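Local structure of dual specificity protein phosphatase 14 (Homo sapiens, 2WGP) at residues A[86-90]-A[156-160]; A[121-125]-A[136-140]; A[131-135]-A[168-172]; A[148-154]-A[181-187]. The protein removes phosphate from phosphotyrosine, phosphoserine and phosphothreonine of proteins, inactivating the MAP kinases ERK, JNK and p38 and dampening T-cell receptor signalling through TAB1. Residues are numbered along the deposited sequence.

Contact 1 (A[86-90]-A[156-160])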
loop_
_atom_site.group_PDB
_atom_site.type_symbol
_atom_site.label_atom_id
_atom_site.label_comp_id
_atom_site.label_asym_id
_atom_site.label_seq_id
_atom_site.Cartn_x
_atom_site.Cartn_y
_atom_site.Cartn_z
ATOM N N GLY A 86 13.726 12.357 11.214
ATOM C CA GLY A 86 14.246 13.565 10.613
ATOM C C GLY A 86 13.802 14.871 11.257
ATOM O O GLY A 86 14.508 15.884 11.168
ATOM N N LEU A 87 12.634 14.853 11.902
ATOM C CA LEU A 87 12.115 16.021 12.593
ATOM C C LEU A 87 12.985 16.379 13.803
ATOM O O LEU A 87 12.833 17.452 14.379
ATOM C CB LEU A 87 10.653 15.788 13.031
ATOM C CG LEU A 87 9.553 15.694 11.962
ATOM C CD1 LEU A 87 8.160 15.381 12.560
ATOM C CD2 LEU A 87 9.469 16.976 11.131
ATOM N N TYR A 88 13.863 15.466 14.204
ATOM C CA TYR A 88 14.791 15.688 15.306
ATOM C C TYR A 88 16.237 15.922 14.852
ATOM O O TYR A 88 17.127 16.101 15.683
ATOM C CB TYR A 88 14.730 14.523 16.281
ATOM C CG TYR A 88 13.386 14.387 16.993
ATOM C CD1 TYR A 88 13.108 15.124 18.148
ATOM C CD2 TYR A 88 12.402 13.544 16.509
ATOM C CE1 TYR A 88 11.893 14.998 18.823
ATOM C CE2 TYR A 88 11.169 13.412 17.187
ATOM C CZ TYR A 88 10.927 14.156 18.335
ATOM O OH TYR A 88 9.720 14.057 19.015
ATOM N N PHE A 89 16.489 15.911 13.541
ATOM C CA PHE A 89 17.861 16.037 13.048
ATOM C C PHE A 89 18.492 17.346 13.526
ATOM O O PHE A 89 19.545 17.316 14.187
ATOM C CB PHE A 89 17.931 15.922 11.519
ATOM C CG PHE A 89 17.772 14.497 10.964
ATOM C CD1 PHE A 89 17.622 14.318 9.586
ATOM C CD2 PHE A 89 17.775 13.344 11.782
ATOM C CE1 PHE A 89 17.486 13.037 9.053
ATOM C CE2 PHE A 89 17.637 12.084 11.227
ATOM C CZ PHE A 89 17.501 11.939 9.875
ATOM N N ASP A 90 17.838 18.476 13.238
ATOM C CA ASP A 90 18.359 19.801 13.618
ATOM C C ASP A 90 18.345 19.987 15.132
ATOM O O ASP A 90 19.331 20.415 15.710
ATOM C CB ASP A 90 17.573 20.946 12.943
ATOM C CG ASP A 90 17.929 21.112 11.471
ATOM O OD1 ASP A 90 17.009 21.348 10.648
ATOM O OD2 ASP A 90 19.131 21.011 11.133
ATOM N N GLN A 156 15.414 9.333 4.988
ATOM C CA GLN A 156 15.360 10.621 5.665
ATOM C C GLN A 156 16.736 11.266 5.742
ATOM O O GLN A 156 16.871 12.474 5.522
ATOM C CB GLN A 156 14.708 10.465 7.045
ATOM C CG GLN A 156 13.238 10.038 6.984
ATOM C CD GLN A 156 12.593 9.868 8.345
ATOM O OE1 GLN A 156 12.626 10.788 9.172
ATOM N NE2 GLN A 156 11.954 8.704 8.578
ATOM N N LEU A 157 17.770 10.466 6.039
ATOM C CA LEU A 157 19.160 10.963 6.021
ATOM C C LEU A 157 19.586 11.492 4.651
ATOM O O LEU A 157 20.304 12.494 4.563
ATOM C CB LEU A 157 20.136 9.849 6.435
ATOM C CG LEU A 157 20.198 9.543 7.928
ATOM C CD1 LEU A 157 20.955 8.269 8.160
ATOM C CD2 LEU A 157 20.772 10.720 8.729
ATOM N N ILE A 158 19.161 10.800 3.596
ATOM C CA ILE A 158 19.496 11.170 2.211
ATOM C C ILE A 158 18.867 12.516 1.855
ATOM O O ILE A 158 19.515 13.362 1.252
ATOM C CB ILE A 158 19.083 10.090 1.180
ATOM C CG1 ILE A 158 20.018 8.880 1.270
ATOM C CG2 ILE A 158 19.119 10.683 -0.265
ATOM C CD1 ILE A 158 19.476 7.552 0.623
ATOM N N ASP A 159 17.603 12.704 2.241
ATOM C CA ASP A 159 16.937 14.001 2.068
ATOM C C ASP A 159 17.675 15.103 2.822
ATOM O O ASP A 159 17.912 16.161 2.264
ATOM C CB ASP A 159 15.450 13.948 2.491
ATOM C CG ASP A 159 14.683 15.194 2.051
ATOM O OD1 ASP A 159 14.831 16.241 2.706
ATOM O OD2 ASP A 159 13.955 15.140 1.038
ATOM N N TYR A 160 18.045 14.845 4.075
ATOM C CA TYR A 160 18.752 15.828 4.911
ATOM C C TYR A 160 20.122 16.174 4.332
ATOM O O TYR A 160 20.499 17.345 4.287
ATOM C CB TYR A 160 18.911 15.293 6.324
ATOM C CG TYR A 160 19.403 16.285 7.361
ATOM C CD1 TYR A 160 18.718 17.491 7.597
ATOM C CD2 TYR A 160 20.521 15.991 8.150
ATOM C CE1 TYR A 160 19.131 18.369 8.578
ATOM C CE2 TYR A 160 20.963 16.880 9.113
ATOM C CZ TYR A 160 20.259 18.061 9.328
ATOM O OH TYR A 160 20.695 18.892 10.309
#
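This is a buried contact between the start of one helix and the middle of another in the catalytic domain of a cysteine-dependent dual specificity phosphatase: the first turn of helix 89-101, with Gly-86 of the 3-10 turn before it, packs on helix 151-165. Phe-89 is the apolar centre. Phe-89 CB sits over the face of the Tyr-160 ring, 3.9 Å from the ring centroid, a CH-pi contact, while the two rings meet obliquely with planes at 52°. Phe-89 CZ also reaches Leu-157 CD2 at 3.7 Å, so the flat phenyl fills the space between the aromatic and the aliphatic side chain. Thr-119 and Ala-123 of helix 116-129 also pack on Phe-89. Polar links lie at both ends of the segments. Gly-86 N donates to Gln-156 OE1 at 2.8 Å; with the CA atoms of these residues just 5.9 Å apart, a side chain at Gly-86 would crowd the amide, for an ideal CB would lie 3.1 Å from OE1. Gln-156 NE2 in turn donates to Ala-83 O, so both ends of the amide are hydrogen-bonded to the backbone before helix 89-101. At the other end the carboxylate of Asp-90, also salt-bridged to Lys-127, accepts from a phenol: Tyr-160 OH to Asp-90 OD2, 2.8 Å.

Contact 2 (A[121-125]-A[136-140]); sequences CIAYL and AYNWV
Residues 121-125 and 136-140 are both helical, from helices 116-129 and 133-143, and pack through apolar side chains. The axes of the two five-residue segments approach to 9.1 Å and cross at 124°, nearer antiparallel than parallel, and the closest CA pair is Ile-122 with Ala-136, 5.3 Å apart; the small methyl of alanine permits this approach. Cys-121 (chi1 m) lies at the margin, its CB 4.5 Å from CG2 of Val-140 (chi1 t) and its side chain about 9 Å from that of the catalytic Cys-110. Ile-122 (m, t) places CG2 3.7 Å from Ala-136 CB and CG1 3.9 Å from Val-140 CG2, and extends CD1 to the ring edge of Tyr-137 (chi1 t), 4.2 Å from Tyr-137 CD1. The hydroxyl of that tyrosine turns to Glu-187. Leu-125 (m, t) points toward the partner helix: its CB is 4.0 Å from Ala-136 CB, its CD1 3.7 Å from Val-140 CG2 and 3.6 Å from Trp-139 CG. Leu-125 CD2 lies 3.7 Å from the centroid of the six-membered ring of Trp-139 (chi1 t, chi2 -35°), a CH-pi contact; the indole NE1 is hydrogen-bonded to Ile-29 O. Such a helix pair, its first member following the active-site loop, belongs to the protein-tyrosine phosphatase fold.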
loop_
_atom_site.group_PDB
_atom_site.type_symbol
_atom_site.label_atom_id
_atom_site.label_comp_id
_atom_site.label_asym_id
_atom_site.label_seq_id
_atom_site.Cartn_x
_atom_site.Cartn_y
_atom_site.Cartn_z
ATOM N N CYS A 121 23.280 10.606 15.272
ATOM C CA CYS A 121 24.723 10.914 15.231
ATOM C C CYS A 121 25.204 11.211 13.811
ATOM O O CYS A 121 25.968 12.161 13.610
ATOM C CB CYS A 121 25.555 9.792 15.864
ATOM S SG CYS A 121 25.313 9.605 17.607
ATOM N N ILE A 122 24.744 10.427 12.833
ATOM C CA ILE A 122 25.108 10.667 11.431
ATOM C C ILE A 122 24.628 12.053 10.972
ATOM O O ILE A 122 25.367 12.792 10.292
ATOM C CB ILE A 122 24.565 9.546 10.482
ATOM C CG1 ILE A 122 25.321 8.230 10.714
ATOM C CG2 ILE A 122 24.702 9.956 9.025
ATOM C CD1 ILE A 122 24.603 6.949 10.144
ATOM N N ALA A 123 23.409 12.420 11.380
ATOM C CA ALA A 123 22.857 13.719 11.002
ATOM C C ALA A 123 23.708 14.855 11.614
ATOM O O ALA A 123 24.025 15.837 10.931
ATOM C CB ALA A 123 21.385 13.825 11.436
ATOM N N TYR A 124 24.089 14.700 12.881
ATOM C CA TYR A 124 24.960 15.660 13.581
ATOM C C TYR A 124 26.322 15.849 12.886
ATOM O O TYR A 124 26.769 16.980 12.668
ATOM C CB TYR A 124 25.179 15.234 15.053
ATOM C CG TYR A 124 26.302 15.980 15.718
ATOM C CD1 TYR A 124 26.121 17.299 16.173
ATOM C CD2 TYR A 124 27.572 15.400 15.846
ATOM C CE1 TYR A 124 27.151 18.002 16.757
ATOM C CE2 TYR A 124 28.630 16.111 16.407
ATOM C CZ TYR A 124 28.415 17.403 16.868
ATOM O OH TYR A 124 29.443 18.090 17.452
ATOM N N LEU A 125 26.964 14.745 12.539
ATOM C CA LEU A 125 28.248 14.779 11.824
ATOM C C LEU A 125 28.167 15.535 10.488
ATOM O O LEU A 125 29.058 16.313 10.164
ATOM C CB LEU A 125 28.774 13.362 11.593
ATOM C CG LEU A 125 29.276 12.562 12.806
ATOM C CD1 LEU A 125 29.720 11.154 12.337
ATOM C CD2 LEU A 125 30.420 13.282 13.546
ATOM N N ALA A 136 30.000 10.192 6.944
ATOM C CA ALA A 136 29.389 10.230 8.273
ATOM C C ALA A 136 29.013 8.804 8.731
ATOM O O ALA A 136 29.285 8.415 9.851
ATOM C CB ALA A 136 28.145 11.176 8.274
ATOM N N TYR A 137 28.409 8.036 7.826
ATOM C CA TYR A 137 28.170 6.602 8.036
ATOM C C TYR A 137 29.455 5.843 8.342
ATOM O O TYR A 137 29.535 5.146 9.359
ATOM C CB TYR A 137 27.417 6.023 6.821
ATOM C CG TYR A 137 27.197 4.533 6.871
ATOM C CD1 TYR A 137 26.323 3.956 7.799
ATOM C CD2 TYR A 137 27.873 3.705 5.991
ATOM C CE1 TYR A 137 26.141 2.553 7.829
ATOM C CE2 TYR A 137 27.690 2.336 6.000
ATOM C CZ TYR A 137 26.832 1.767 6.904
ATOM O OH TYR A 137 26.685 0.398 6.887
ATOM N N ASN A 138 30.458 5.981 7.479
ATOM C CA ASN A 138 31.737 5.283 7.664
ATOM C C ASN A 138 32.398 5.662 8.987
ATOM O O ASN A 138 32.956 4.799 9.657
ATOM C CB ASN A 138 32.698 5.579 6.517
ATOM C CG ASN A 138 32.240 5.016 5.188
ATOM O OD1 ASN A 138 31.479 4.053 5.117
ATOM N ND2 ASN A 138 32.717 5.623 4.123
ATOM N N TRP A 139 32.297 6.935 9.366
ATOM C CA TRP A 139 32.809 7.449 10.653
ATOM C C TRP A 139 32.195 6.664 11.842
ATOM O O TRP A 139 32.904 6.059 12.659
ATOM C CB TRP A 139 32.457 8.943 10.736
ATOM C CG TRP A 139 32.978 9.739 11.892
ATOM C CD1 TRP A 139 33.153 9.329 13.175
ATOM C CD2 TRP A 139 33.290 11.130 11.877
ATOM N NE1 TRP A 139 33.610 10.349 13.943
ATOM C CE2 TRP A 139 33.720 11.472 13.170
ATOM C CE3 TRP A 139 33.306 12.111 10.875
ATOM C CZ2 TRP A 139 34.140 12.759 13.504
ATOM C CZ3 TRP A 139 33.725 13.388 11.206
ATOM C CH2 TRP A 139 34.129 13.701 12.514
ATOM N N VAL A 140 30.876 6.656 11.918
ATOM C CA VAL A 140 30.187 5.962 13.010
ATOM C C VAL A 140 30.403 4.446 12.939
ATOM O O VAL A 140 30.656 3.803 13.949
ATOM C CB VAL A 140 28.685 6.261 13.025
ATOM C CG1 VAL A 140 28.021 5.554 14.233
ATOM C CG2 VAL A 140 28.421 7.775 13.086
#

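Contact 3 (A[131-135]-A[168-172]); sequences VCLLE and STVKM
Residues 131-135 run from a loop into the first turn of helix 133-143, whereas 168-172 are an irregular, mostly extended strip after helix 151-165. The nearest CA atoms are those of Leu-134 and Thr-169, 5.7 Å apart. Helix capping is local to 131-135: Cys-132, the N-cap residue (phi/psi -70/170, chi1 p), and Glu-135 (chi1 m) form a capping box, in which Cys-132 N donates to Glu-135 OE1 at 3.2 Å and Glu-135 N donates weakly to Cys-132 SG at 3.6 Å. One hydrogen bond and apolar packing join the segments. Thr-169 (phi/psi -116/1, chi1 p) turns its hydroxyl to the start of the helix, where backbone NH groups lack partners within the helix, and Leu-134 N donates to Thr-169 OG1 at 3.0 Å, 159° at the hydrogen. Glu-161 OE2 is hydrogen-bonded to both Thr-169 OG1 and Leu-133 N. In the apolar part, Val-170 (phi/psi -136/139, chi1 t) sets CG2 4.0 Å from Leu-133 CG and 4.2 Å from Leu-134 CB, both leucines being in the t, p rotamer. Branched aliphatic chains suit this small, partly buried patch. Leu-133 continues inward to Ile-122 and Met-126 of helix 116-129, Leu-134 meets Val-183 of helix 182-188, and Val-170 touches Pro-181; the strip thus passes the N terminus of helix 133-143, beside helix 151-165, and runs on into the 172-175/178-181 hairpin.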
loop_
_atom_site.group_PDB
_atom_site.type_symbol
_atom_site.label_atom_id
_atom_site.label_comp_id
_atom_site.label_asym_id
_atom_site.label_seq_id
_atom_site.Cartn_x
_atom_site.Cartn_y
_atom_site.Cartn_z
ATOM N N VAL A 131 30.780 16.778 6.725
ATOM C CA VAL A 131 31.137 15.517 6.122
ATOM C C VAL A 131 29.862 15.034 5.399
ATOM O O VAL A 131 28.763 15.255 5.890
ATOM C CB VAL A 131 31.713 14.622 7.270
ATOM C CG1 VAL A 131 30.657 13.883 8.036
ATOM C CG2 VAL A 131 32.864 13.774 6.810
ATOM N N CYS A 132 30.010 14.445 4.208
ATOM C CA CYS A 132 28.878 13.915 3.479
ATOM C C CYS A 132 28.326 12.666 4.186
ATOM O O CYS A 132 28.941 12.118 5.132
ATOM C CB CYS A 132 29.267 13.588 2.031
ATOM S SG CYS A 132 30.373 12.175 1.830
ATOM N N LEU A 133 27.168 12.225 3.733
ATOM C CA LEU A 133 26.467 11.107 4.355
ATOM C C LEU A 133 27.295 9.807 4.332
ATOM O O LEU A 133 27.337 9.087 5.330
ATOM C CB LEU A 133 25.128 10.877 3.668
ATOM C CG LEU A 133 24.262 9.729 4.137
ATOM C CD1 LEU A 133 24.054 9.781 5.671
ATOM C CD2 LEU A 133 22.923 9.787 3.390
ATOM N N LEU A 134 27.961 9.517 3.212
ATOM C CA LEU A 134 28.780 8.306 3.134
ATOM C C LEU A 134 29.919 8.367 4.180
ATOM O O LEU A 134 30.158 7.393 4.910
ATOM C CB LEU A 134 29.340 8.108 1.724
ATOM C CG LEU A 134 30.242 6.902 1.513
ATOM C CD1 LEU A 134 29.551 5.576 1.914
ATOM C CD2 LEU A 134 30.778 6.864 0.049
ATOM N N GLU A 135 30.590 9.514 4.269
ATOM C CA GLU A 135 31.675 9.682 5.244
ATOM C C GLU A 135 31.167 9.593 6.687
ATOM O O GLU A 135 31.828 9.009 7.530
ATOM C CB GLU A 135 32.396 11.029 5.085
ATOM C CG GLU A 135 33.155 11.283 3.815
ATOM C CD GLU A 135 33.759 12.740 3.764
ATOM O OE1 GLU A 135 33.027 13.761 3.497
ATOM O OE2 GLU A 135 34.990 12.852 3.993
ATOM N N SER A 168 23.754 14.149 -3.073
ATOM C CA SER A 168 23.737 12.977 -2.236
ATOM C C SER A 168 24.903 12.026 -2.563
ATOM O O SER A 168 25.372 11.955 -3.694
ATOM C CB SER A 168 22.349 12.296 -2.293
ATOM O OG SER A 168 22.095 11.670 -3.531
ATOM N N THR A 169 25.383 11.317 -1.537
ATOM C CA THR A 169 26.488 10.374 -1.674
ATOM C C THR A 169 26.092 8.924 -1.387
ATOM O O THR A 169 26.944 8.011 -1.460
ATOM C CB THR A 169 27.677 10.817 -0.788
ATOM O OG1 THR A 169 27.268 10.884 0.581
ATOM C CG2 THR A 169 28.175 12.201 -1.244
ATOM N N VAL A 170 24.806 8.727 -1.068
ATOM C CA VAL A 170 24.183 7.406 -0.931
ATOM C C VAL A 170 22.829 7.461 -1.640
ATOM O O VAL A 170 22.106 8.452 -1.531
ATOM C CB VAL A 170 23.950 7.036 0.560
ATOM C CG1 VAL A 170 23.276 5.656 0.698
ATOM C CG2 VAL A 170 25.275 7.080 1.329
ATOM N N LYS A 171 22.506 6.393 -2.353
ATOM C CA LYS A 171 21.270 6.241 -3.105
ATOM C C LYS A 171 20.550 4.993 -2.615
ATOM O O LYS A 171 21.187 4.008 -2.252
ATOM C CB LYS A 171 21.581 6.018 -4.581
ATOM C CG LYS A 171 21.027 7.072 -5.496
ATOM C CD LYS A 171 21.832 7.193 -6.805
ATOM C CE LYS A 171 21.497 6.093 -7.829
ATOM N NZ LYS A 171 21.464 6.679 -9.212
ATOM N N MET A 172 19.226 5.034 -2.654
ATOM C CA MET A 172 18.415 3.843 -2.383
ATOM C C MET A 172 18.332 3.044 -3.687
ATOM O O MET A 172 18.061 3.593 -4.758
ATOM C CB MET A 172 17.033 4.238 -1.860
ATOM C CG MET A 172 17.081 5.105 -0.599
ATOM S SD MET A 172 17.796 4.333 0.868
ATOM C CE MET A 172 16.631 3.057 1.226
#

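Contact 4 (A[148-154]-A[181-187]); sequences RPNVGFW and PDVYEKE
At the apolar centre Pro-181 is set against one face of Trp-154 (chi1 m, chi2 106°), its CG 3.4 Å from the centroid of the five-membered ring, a CH-pi contact. Val-151 CG1 lies 4.1 Å from Pro-181 CD, and Val-183 CG2 4.0 Å from Trp-154 CZ2. Residues 151-154 and 182-187 are helical; the nearest CA pairs are Trp-154 with Pro-181, 6.6 Å, and Arg-148 with Tyr-184, 8.9 Å. Tyr-184 (chi1 m, chi2 2°) accepts at OH from Trp-154 NE1 (2.9 Å) and donates from OH to Pro-149 O (2.6 Å). Arg-148 (phi/psi -166/73; t, p, t, t) stacks its guanidinium on the Tyr-184 ring, CZ 3.5 Å from the centroid, a cation-pi contact. Asn-150 (chi1 p) caps helix 151-165, OD1 accepting from Phe-153 N at 3.0 Å. Outermost, Arg-148 NH1 is salt-bridged to Glu-187 OE2 at 3.2 Å, and water 1 links Arg-148 NH2 to Tyr-184 O. This docks the C-terminal helix on the start of helix 151-165 and the loop before it, Pro-149 about 10 Å from catalytic Cys-110 between side chains; Tyr-137 of helix 133-143 meets Trp-154 edge-to-face and hydrogen-bonds Glu-187 OE1.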
loop_
_atom_site.group_PDB
_atom_site.type_symbol
_atom_site.label_atom_id
_atom_site.label_comp_id
_atom_site.label_asym_id
_atom_site.label_seq_id
_atom_site.Cartn_x
_atom_site.Cartn_y
_atom_site.Cartn_z
ATOM N N ARG A 148 23.194 0.042 11.915
ATOM C CA ARG A 148 22.335 -0.372 10.803
ATOM C C ARG A 148 21.004 0.402 10.852
ATOM O O ARG A 148 19.969 -0.139 11.204
ATOM C CB ARG A 148 22.088 -1.882 10.882
ATOM C CG ARG A 148 21.495 -2.476 9.641
ATOM C CD ARG A 148 22.529 -2.938 8.685
ATOM N NE ARG A 148 21.948 -3.623 7.548
ATOM C CZ ARG A 148 22.634 -4.094 6.510
ATOM N NH1 ARG A 148 23.934 -3.903 6.433
ATOM N NH2 ARG A 148 21.997 -4.762 5.543
ATOM N N PRO A 149 21.036 1.693 10.493
ATOM C CA PRO A 149 19.798 2.461 10.436
ATOM C C PRO A 149 18.783 1.775 9.546
ATOM O O PRO A 149 19.142 1.111 8.555
ATOM C CB PRO A 149 20.242 3.779 9.817
ATOM C CG PRO A 149 21.672 3.924 10.266
ATOM C CD PRO A 149 22.208 2.524 10.163
ATOM N N ASN A 150 17.518 1.851 9.918
ATOM C CA ASN A 150 16.519 1.165 9.130
ATOM C C ASN A 150 16.353 1.874 7.775
ATOM O O ASN A 150 16.880 2.955 7.600
ATOM C CB ASN A 150 15.220 0.971 9.919
ATOM C CG ASN A 150 14.403 2.225 10.054
ATOM O OD1 ASN A 150 14.099 2.896 9.071
ATOM N ND2 ASN A 150 13.977 2.512 11.274
ATOM N N VAL A 151 15.684 1.264 6.796
ATOM C CA VAL A 151 15.674 1.871 5.441
ATOM C C VAL A 151 14.939 3.212 5.347
ATOM O O VAL A 151 15.318 4.059 4.522
ATOM C CB VAL A 151 15.181 0.899 4.354
ATOM C CG1 VAL A 151 16.200 -0.270 4.229
ATOM C CG2 VAL A 151 13.740 0.429 4.649
ATOM N N GLY A 152 13.911 3.409 6.186
ATOM C CA GLY A 152 13.202 4.695 6.244
ATOM C C GLY A 152 14.076 5.812 6.787
ATOM O O GLY A 152 14.101 6.952 6.257
ATOM N N PHE A 153 14.842 5.482 7.823
ATOM C CA PHE A 153 15.821 6.404 8.364
ATOM C C PHE A 153 16.845 6.802 7.289
ATOM O O PHE A 153 17.231 7.966 7.213
ATOM C CB PHE A 153 16.519 5.814 9.608
ATOM C CG PHE A 153 15.619 5.655 10.837
ATOM C CD1 PHE A 153 16.139 5.093 12.000
ATOM C CD2 PHE A 153 14.301 6.088 10.855
ATOM C CE1 PHE A 153 15.372 4.955 13.145
ATOM C CE2 PHE A 153 13.508 5.948 12.011
ATOM C CZ PHE A 153 14.046 5.377 13.154
ATOM N N TRP A 154 17.317 5.837 6.500
ATOM C CA TRP A 154 18.159 6.115 5.340
ATOM C C TRP A 154 17.533 7.102 4.342
ATOM O O TRP A 154 18.204 8.041 3.943
ATOM C CB TRP A 154 18.607 4.821 4.643
ATOM C CG TRP A 154 19.849 4.279 5.257
ATOM C CD1 TRP A 154 19.953 3.195 6.057
ATOM C CD2 TRP A 154 21.169 4.819 5.132
ATOM N NE1 TRP A 154 21.255 3.009 6.441
ATOM C CE2 TRP A 154 22.025 4.000 5.895
ATOM C CE3 TRP A 154 21.711 5.925 4.454
ATOM C CZ2 TRP A 154 23.404 4.236 5.994
ATOM C CZ3 TRP A 154 23.089 6.145 4.541
ATOM C CH2 TRP A 154 23.912 5.304 5.306
ATOM N N PRO A 181 19.747 1.388 1.126
ATOM C CA PRO A 181 20.851 2.219 0.675
ATOM C C PRO A 181 21.925 1.381 -0.037
ATOM O O PRO A 181 22.215 0.230 0.357
ATOM C CB PRO A 181 21.401 2.826 1.971
ATOM C CG PRO A 181 21.000 1.824 3.042
ATOM C CD PRO A 181 19.658 1.324 2.598
ATOM N N ASP A 182 22.537 1.972 -1.056
ATOM C CA ASP A 182 23.591 1.270 -1.806
ATOM C C ASP A 182 24.717 0.684 -0.944
ATOM O O ASP A 182 25.261 -0.365 -1.295
ATOM C CB ASP A 182 24.140 2.090 -2.994
ATOM C CG ASP A 182 24.574 3.512 -2.638
ATOM O OD1 ASP A 182 24.942 3.818 -1.491
ATOM O OD2 ASP A 182 24.594 4.340 -3.571
ATOM N N VAL A 183 25.049 1.336 0.177
ATOM C CA VAL A 183 26.082 0.819 1.082
ATOM C C VAL A 183 25.774 -0.592 1.610
ATOM O O VAL A 183 26.685 -1.406 1.757
ATOM C CB VAL A 183 26.407 1.782 2.264
ATOM C CG1 VAL A 183 27.168 3.050 1.745
ATOM C CG2 VAL A 183 25.161 2.172 3.042
ATOM N N TYR A 184 24.507 -0.892 1.846
ATOM C CA TYR A 184 24.105 -2.224 2.316
ATOM C C TYR A 184 24.263 -3.258 1.205
ATOM O O TYR A 184 24.656 -4.392 1.454
ATOM C CB TYR A 184 22.661 -2.239 2.797
ATOM C CG TYR A 184 22.387 -1.532 4.120
ATOM C CD1 TYR A 184 23.397 -0.870 4.834
ATOM C CD2 TYR A 184 21.093 -1.515 4.647
ATOM C CE1 TYR A 184 23.121 -0.218 6.015
ATOM C CE2 TYR A 184 20.803 -0.875 5.809
ATOM C CZ TYR A 184 21.820 -0.214 6.505
ATOM O OH TYR A 184 21.548 0.425 7.697
ATOM N N GLU A 185 23.935 -2.868 -0.022
ATOM C CA GLU A 185 24.102 -3.778 -1.162
ATOM C C GLU A 185 25.598 -4.065 -1.348
ATOM O O GLU A 185 25.996 -5.215 -1.538
ATOM C CB GLU A 185 23.485 -3.154 -2.413
ATOM C CG GLU A 185 23.146 -4.136 -3.505
ATOM C CD GLU A 185 24.319 -4.434 -4.408
ATOM O OE1 GLU A 185 25.252 -3.602 -4.427
ATOM O OE2 GLU A 185 24.297 -5.475 -5.120
ATOM N N LYS A 186 26.414 -3.014 -1.303
ATOM C CA LYS A 186 27.867 -3.151 -1.443
ATOM C C LYS A 186 28.470 -4.077 -0.372
ATOM O O LYS A 186 29.270 -4.949 -0.700
ATOM C CB LYS A 186 28.539 -1.775 -1.476
ATOM C CG LYS A 186 28.171 -0.976 -2.735
ATOM C CD LYS A 186 28.646 0.464 -2.705
ATOM C CE LYS A 186 28.426 1.125 -4.048
ATOM N NZ LYS A 186 29.163 2.410 -4.156
ATOM N N GLU A 187 28.067 -3.890 0.877
ATOM C CA GLU A 187 28.480 -4.742 1.995
ATOM C C GLU A 187 28.127 -6.242 1.797
ATOM O O GLU A 187 28.900 -7.107 2.216
ATOM C CB GLU A 187 27.856 -4.239 3.320
ATOM C CG GLU A 187 28.489 -2.921 3.852
ATOM C CD GLU A 187 27.677 -2.257 4.966
ATOM O OE1 GLU A 187 27.857 -1.038 5.199
ATOM O OE2 GLU A 187 26.869 -2.972 5.603
HETATM O O HOH W 1 24.411 -5.519 3.939
#

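How the contacts relate
From the N terminus, the segment 86-90 opens the loop that contact 1 closes at 156-160. Contact 2 is nested inside that loop and joins the successive helices 116-129 and 133-143. Contact 3 starts within the span of contact 2, at the start of helix 133-143, and closes beyond helix 151-165, so it crosses both contacts 1 and 2. Contact 4, which opens after contact 2 has closed, crosses contacts 1 and 3 and brings in helix 182-188. Leu-157 and Leu-133 both reach Ile-122, joining contacts 1, 2 and 3 in one core; Tyr-137 connects contacts 2 and 4, and Lys-171 with Asp-182 connects contacts 3 and 4. Contacts 1 and 2 tie the helices together; contacts 3 and 4 add the C-terminal hairpin and helix.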